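Local coordinates for hypothetical protein SA0798 (Staphylococcus aureus subsp. aureus N315, PDB 1XG8) that is of unknown function but belongs to the DUF1462 family and adopts a thioredoxin-like fold, at residues D30-D33 and W34-L38; Q96-Q99 and I100-F103. All blocks are in the same frame, centred on the assembly; numbering follows the deposited sequence.

Overall arrangement
Two short helical stretches illustrate how a thioredoxin-like fold assembles one side of its sheet. Contact 1 (D30-D33 with W34-L38) lies on helix 28-42, which connects the parallel strands 8-14 and 48-54 in a beta-alpha-beta unit. Contact 2 (Q96-Q99 with I100-F103) comes later in the chain, in the first turns of helix 97-110, which follows strand 88-92. Their centres are about 13 Å apart, yet their side chains meet: W34 and L38 pack on T97, and L35 and W34 on I100. Both stretches also reach strand 82-85 through I83, so the two helices share a hydrophobic layer against the four-stranded mixed sheet, whose strand order is 2-1-3-4.

Contact 1: D30-D33 and W34-L38; sequences DIYD and WLQPL
Two backbone hydrogen bonds join the halves of this part of helix 28-42, W34 N to D30 O and L35 N to I31 O, both 2.7 Å long and the second the straighter (162° against 140°), before the helix kinks at P37, whose N has no bond to the turn before. The principal side-chain meeting is between I31 and W34, which run alongside each other in the same direction. The delta methyl of I31 reaches the benzo part of the indole, CD1 to CE3 at 4.1 Å, while I31 O lies at the indole edge, near its plane and 3.6 Å from W34 CE3. With CG anti to its own N (chi1 161°), W34 lays the indole beside I31. One face of the indole also receives L38 CD2, 3.6 Å above the ring plane. Y32 and L35 address the sheet, Y32 touching V12 and Y50, and L35 touching V10 and V12. At the N-terminal end of the helix, D30 OD2 accepts a hydrogen bond from T27 N. The chemistry is that of an amphipathic crossover helix: I31 and L35 offer hydrocarbon to I83 of strand 82-85, while W34, L35 and L38 meet helix 97-110.

Contact 2: Q96-Q99 and I100-F103; sequences QTKQ and ITRF
Backbone hydrogen bonding accounts for most of the grip between K98 and R102 and their neighbours, at the start of helix 97-110, where Q96 occupies the N-cap position. T101 N bonds to T97 O at 3.0 Å and R102 N to K98 O at 2.7 Å, both nearly straight. The next bond, F103 N to Q99 O, is longer at 3.3 Å and more bent at 141°, its donor standing above the carbonyl plane.

A side-chain hydroxyl joins the same network. A chi1 of 58° sets T101 OG1 3.2 Å from K98 O, the carbonyl that also takes the bond from R102 N. This hydroxyl bond is not settled, because its proton has another possible acceptor.

Contacts of the long charged chains form a third group. R102 is extended from CG to NE and crosses K98, whose chain bends at CB-CG and again near its end. K98 CB lies over one face of the guanidinium, 4.1 Å from R102 NE, and K98 CD is 3.9 Å from T101 OG1. The two charged ends come near each other, K98 NZ to R102 NH2 being 4.6 Å, and they would be expected to repel mildly.

Packing against the rest of the fold comes last. I100 is buried against I83, V90 and L39, whereas F103, with CG anti to its N (chi1 -178°), packs on M85 and V90 and also touches E88. T101 touches K42. The stretch is therefore divided chemically: backbone bonds hold the first turns together, I100 and F103 join the helix to strands 82-85 and 88-92, T97, I100 and T101 join it to helix 28-42, and K98 and R102 carry positive charge on the exposed side.

Contact 1: D30-D33 and W34-L38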
loop_
_atom_site.group_PDB
_atom_site.type_symbol
_atom_site.label_atom_id
_atom_site.label_comp_id
_atom_site.label_asym_id
_atom_site.label_seq_id
_atom_site.Cartn_x
_atom_site.Cartn_y
_atom_site.Cartn_z
ATOM N N ASP A 30 -4.647 9.459 -4.817
ATOM C CA ASP A 30 -3.503 9.894 -5.617
ATOM C C ASP A 30 -2.448 8.787 -5.602
ATOM O O ASP A 30 -1.961 8.359 -6.655
ATOM C CB ASP A 30 -2.874 11.181 -5.055
ATOM C CG ASP A 30 -3.803 12.387 -5.143
ATOM O OD1 ASP A 30 -4.560 12.495 -6.133
ATOM O OD2 ASP A 30 -3.763 13.235 -4.223
ATOM N N ILE A 31 -2.101 8.348 -4.391
ATOM C CA ILE A 31 -1.121 7.288 -4.164
ATOM C C ILE A 31 -1.537 6.009 -4.892
ATOM O O ILE A 31 -0.720 5.351 -5.544
ATOM C CB ILE A 31 -0.997 6.990 -2.649
ATOM C CG1 ILE A 31 -0.369 8.195 -1.935
ATOM C CG2 ILE A 31 -0.205 5.702 -2.419
ATOM C CD1 ILE A 31 1.051 8.548 -2.392
ATOM N N TYR A 32 -2.813 5.663 -4.780
ATOM C CA TYR A 32 -3.322 4.470 -5.428
ATOM C C TYR A 32 -3.180 4.575 -6.946
ATOM O O TYR A 32 -2.858 3.605 -7.620
ATOM C CB TYR A 32 -4.779 4.264 -5.028
ATOM C CG TYR A 32 -5.439 3.048 -5.634
ATOM C CD1 TYR A 32 -6.132 3.137 -6.840
ATOM C CD2 TYR A 32 -5.403 1.815 -4.983
ATOM C CE1 TYR A 32 -6.785 2.030 -7.382
ATOM C CE2 TYR A 32 -6.051 0.698 -5.518
ATOM C CZ TYR A 32 -6.747 0.818 -6.714
ATOM O OH TYR A 32 -7.459 -0.249 -7.211
ATOM N N ASP A 33 -3.407 5.759 -7.489
ATOM C CA ASP A 33 -3.283 5.937 -8.928
ATOM C C ASP A 33 -1.831 6.034 -9.359
ATOM O O ASP A 33 -1.486 5.674 -10.479
ATOM C CB ASP A 33 -4.012 7.199 -9.365
ATOM C CG ASP A 33 -5.507 7.036 -9.334
ATOM O OD1 ASP A 33 -6.213 8.064 -9.438
ATOM O OD2 ASP A 33 -5.971 5.878 -9.215
ATOM N N TRP A 34 -0.990 6.542 -8.464
ATOM C CA TRP A 34 0.435 6.713 -8.725
ATOM C C TRP A 34 1.176 5.387 -8.662
ATOM O O TRP A 34 2.012 5.077 -9.503
ATOM C CB TRP A 34 0.991 7.667 -7.684
ATOM C CG TRP A 34 2.458 7.628 -7.497
ATOM C CD1 TRP A 34 3.402 8.244 -8.265
ATOM C CD2 TRP A 34 3.156 7.032 -6.398
ATOM N NE1 TRP A 34 4.641 8.084 -7.704
ATOM C CE2 TRP A 34 4.521 7.345 -6.556
ATOM C CE3 TRP A 34 2.757 6.271 -5.291
ATOM C CZ2 TRP A 34 5.496 6.924 -5.643
ATOM C CZ3 TRP A 34 3.726 5.850 -4.380
ATOM C CH2 TRP A 34 5.079 6.180 -4.562
ATOM N N LEU A 35 0.842 4.610 -7.645
ATOM C CA LEU A 35 1.454 3.314 -7.400
ATOM C C LEU A 35 1.368 2.360 -8.599
ATOM O O LEU A 35 2.346 1.695 -8.955
ATOM C CB LEU A 35 0.782 2.694 -6.176
ATOM C CG LEU A 35 1.498 1.642 -5.348
ATOM C CD1 LEU A 35 2.851 2.153 -4.878
ATOM C CD2 LEU A 35 0.614 1.311 -4.168
ATOM N N GLN A 36 0.201 2.308 -9.230
ATOM C CA GLN A 36 -0.008 1.422 -10.362
ATOM C C GLN A 36 0.972 1.612 -11.517
ATOM O O GLN A 36 1.613 0.655 -11.939
ATOM C CB GLN A 36 -1.465 1.526 -10.836
ATOM C CG GLN A 36 -2.420 0.696 -9.971
ATOM C CD GLN A 36 -3.839 1.241 -9.904
ATOM O OE1 GLN A 36 -4.058 2.373 -9.489
ATOM N NE2 GLN A 36 -4.811 0.425 -10.295
ATOM N N PRO A 37 1.119 2.842 -12.039
ATOM C CA PRO A 37 2.055 3.046 -13.151
ATOM C C PRO A 37 3.486 2.846 -12.698
ATOM O O PRO A 37 4.293 2.264 -13.404
ATOM C CB PRO A 37 1.795 4.489 -13.571
ATOM C CG PRO A 37 0.389 4.714 -13.170
ATOM C CD PRO A 37 0.335 4.063 -11.808
ATOM N N LEU A 38 3.791 3.349 -11.511
ATOM C CA LEU A 38 5.120 3.231 -10.934
ATOM C C LEU A 38 5.650 1.801 -11.024
ATOM O O LEU A 38 6.708 1.553 -11.591
ATOM C CB LEU A 38 5.078 3.651 -9.466
ATOM C CG LEU A 38 6.390 3.594 -8.684
ATOM C CD1 LEU A 38 7.315 4.697 -9.174
ATOM C CD2 LEU A 38 6.110 3.746 -7.191
#

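Contact 2: Q96-Q99 and I100-F103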
loop_
_atom_site.group_PDB
_atom_site.type_symbol
_atom_site.label_atom_id
_atom_site.label_comp_id
_atom_site.label_asym_id
_atom_site.label_seq_id
_atom_site.Cartn_x
_atom_site.Cartn_y
_atom_site.Cartn_z
ATOM N N GLN A 96 7.466 7.580 0.642
ATOM C CA GLN A 96 8.553 7.814 -0.299
ATOM C C GLN A 96 8.635 6.675 -1.294
ATOM O O GLN A 96 8.377 5.520 -0.960
ATOM C CB GLN A 96 9.895 7.930 0.419
ATOM C CG GLN A 96 10.157 9.272 1.071
ATOM C CD GLN A 96 11.564 9.361 1.633
ATOM O OE1 GLN A 96 12.532 9.036 0.952
ATOM N NE2 GLN A 96 11.683 9.809 2.876
ATOM N N THR A 97 9.008 7.022 -2.517
ATOM C CA THR A 97 9.149 6.076 -3.607
ATOM C C THR A 97 10.147 4.973 -3.262
ATOM O O THR A 97 9.936 3.816 -3.607
ATOM C CB THR A 97 9.637 6.798 -4.857
ATOM O OG1 THR A 97 8.935 8.038 -4.982
ATOM C CG2 THR A 97 9.381 5.958 -6.086
ATOM N N LYS A 98 11.236 5.345 -2.591
ATOM C CA LYS A 98 12.267 4.393 -2.196
ATOM C C LYS A 98 11.730 3.327 -1.253
ATOM O O LYS A 98 12.183 2.185 -1.294
ATOM C CB LYS A 98 13.437 5.114 -1.533
ATOM C CG LYS A 98 14.280 5.923 -2.502
ATOM C CD LYS A 98 14.917 5.036 -3.573
ATOM C CE LYS A 98 15.617 5.868 -4.645
ATOM N NZ LYS A 98 16.656 6.757 -4.066
ATOM N N GLN A 99 10.779 3.697 -0.397
ATOM C CA GLN A 99 10.179 2.740 0.531
ATOM C C GLN A 99 9.499 1.624 -0.259
ATOM O O GLN A 99 9.593 0.446 0.095
ATOM C CB GLN A 99 9.118 3.402 1.401
ATOM C CG GLN A 99 9.601 4.540 2.240
ATOM C CD GLN A 99 8.562 4.941 3.258
ATOM O OE1 GLN A 99 8.258 4.170 4.176
ATOM N NE2 GLN A 99 7.994 6.137 3.098
ATOM N N ILE A 100 8.800 2.011 -1.321
ATOM C CA ILE A 100 8.120 1.055 -2.165
ATOM C C ILE A 100 9.135 0.206 -2.928
ATOM O O ILE A 100 9.038 -1.021 -2.942
ATOM C CB ILE A 100 7.212 1.744 -3.207
ATOM C CG1 ILE A 100 6.297 2.768 -2.529
ATOM C CG2 ILE A 100 6.399 0.687 -3.946
ATOM C CD1 ILE A 100 5.487 2.208 -1.421
ATOM N N THR A 101 10.113 0.849 -3.558
ATOM C CA THR A 101 11.096 0.102 -4.337
ATOM C C THR A 101 12.033 -0.762 -3.502
ATOM O O THR A 101 12.290 -1.921 -3.844
ATOM C CB THR A 101 11.934 1.042 -5.250
ATOM O OG1 THR A 101 12.593 2.039 -4.458
ATOM C CG2 THR A 101 11.033 1.704 -6.282
ATOM N N ARG A 102 12.537 -0.216 -2.406
ATOM C CA ARG A 102 13.435 -0.994 -1.576
ATOM C C ARG A 102 12.747 -2.206 -0.966
ATOM O O ARG A 102 13.386 -3.219 -0.708
ATOM C CB ARG A 102 14.050 -0.112 -0.489
ATOM C CG ARG A 102 15.054 0.884 -1.046
ATOM C CD ARG A 102 15.665 1.754 0.029
ATOM N NE ARG A 102 16.608 2.709 -0.550
ATOM C CZ ARG A 102 17.324 3.585 0.151
ATOM N NH1 ARG A 102 17.213 3.639 1.472
ATOM N NH2 ARG A 102 18.163 4.405 -0.471
ATOM N N PHE A 103 11.445 -2.107 -0.733
ATOM C CA PHE A 103 10.695 -3.224 -0.166
ATOM C C PHE A 103 10.642 -4.365 -1.189
ATOM O O PHE A 103 10.844 -5.525 -0.850
ATOM C CB PHE A 103 9.271 -2.790 0.194
ATOM C CG PHE A 103 8.446 -3.878 0.833
ATOM C CD1 PHE A 103 8.517 -4.108 2.203
ATOM C CD2 PHE A 103 7.608 -4.687 0.058
ATOM C CE1 PHE A 103 7.761 -5.131 2.801
ATOM C CE2 PHE A 103 6.849 -5.714 0.645
ATOM C CZ PHE A 103 6.926 -5.935 2.022
#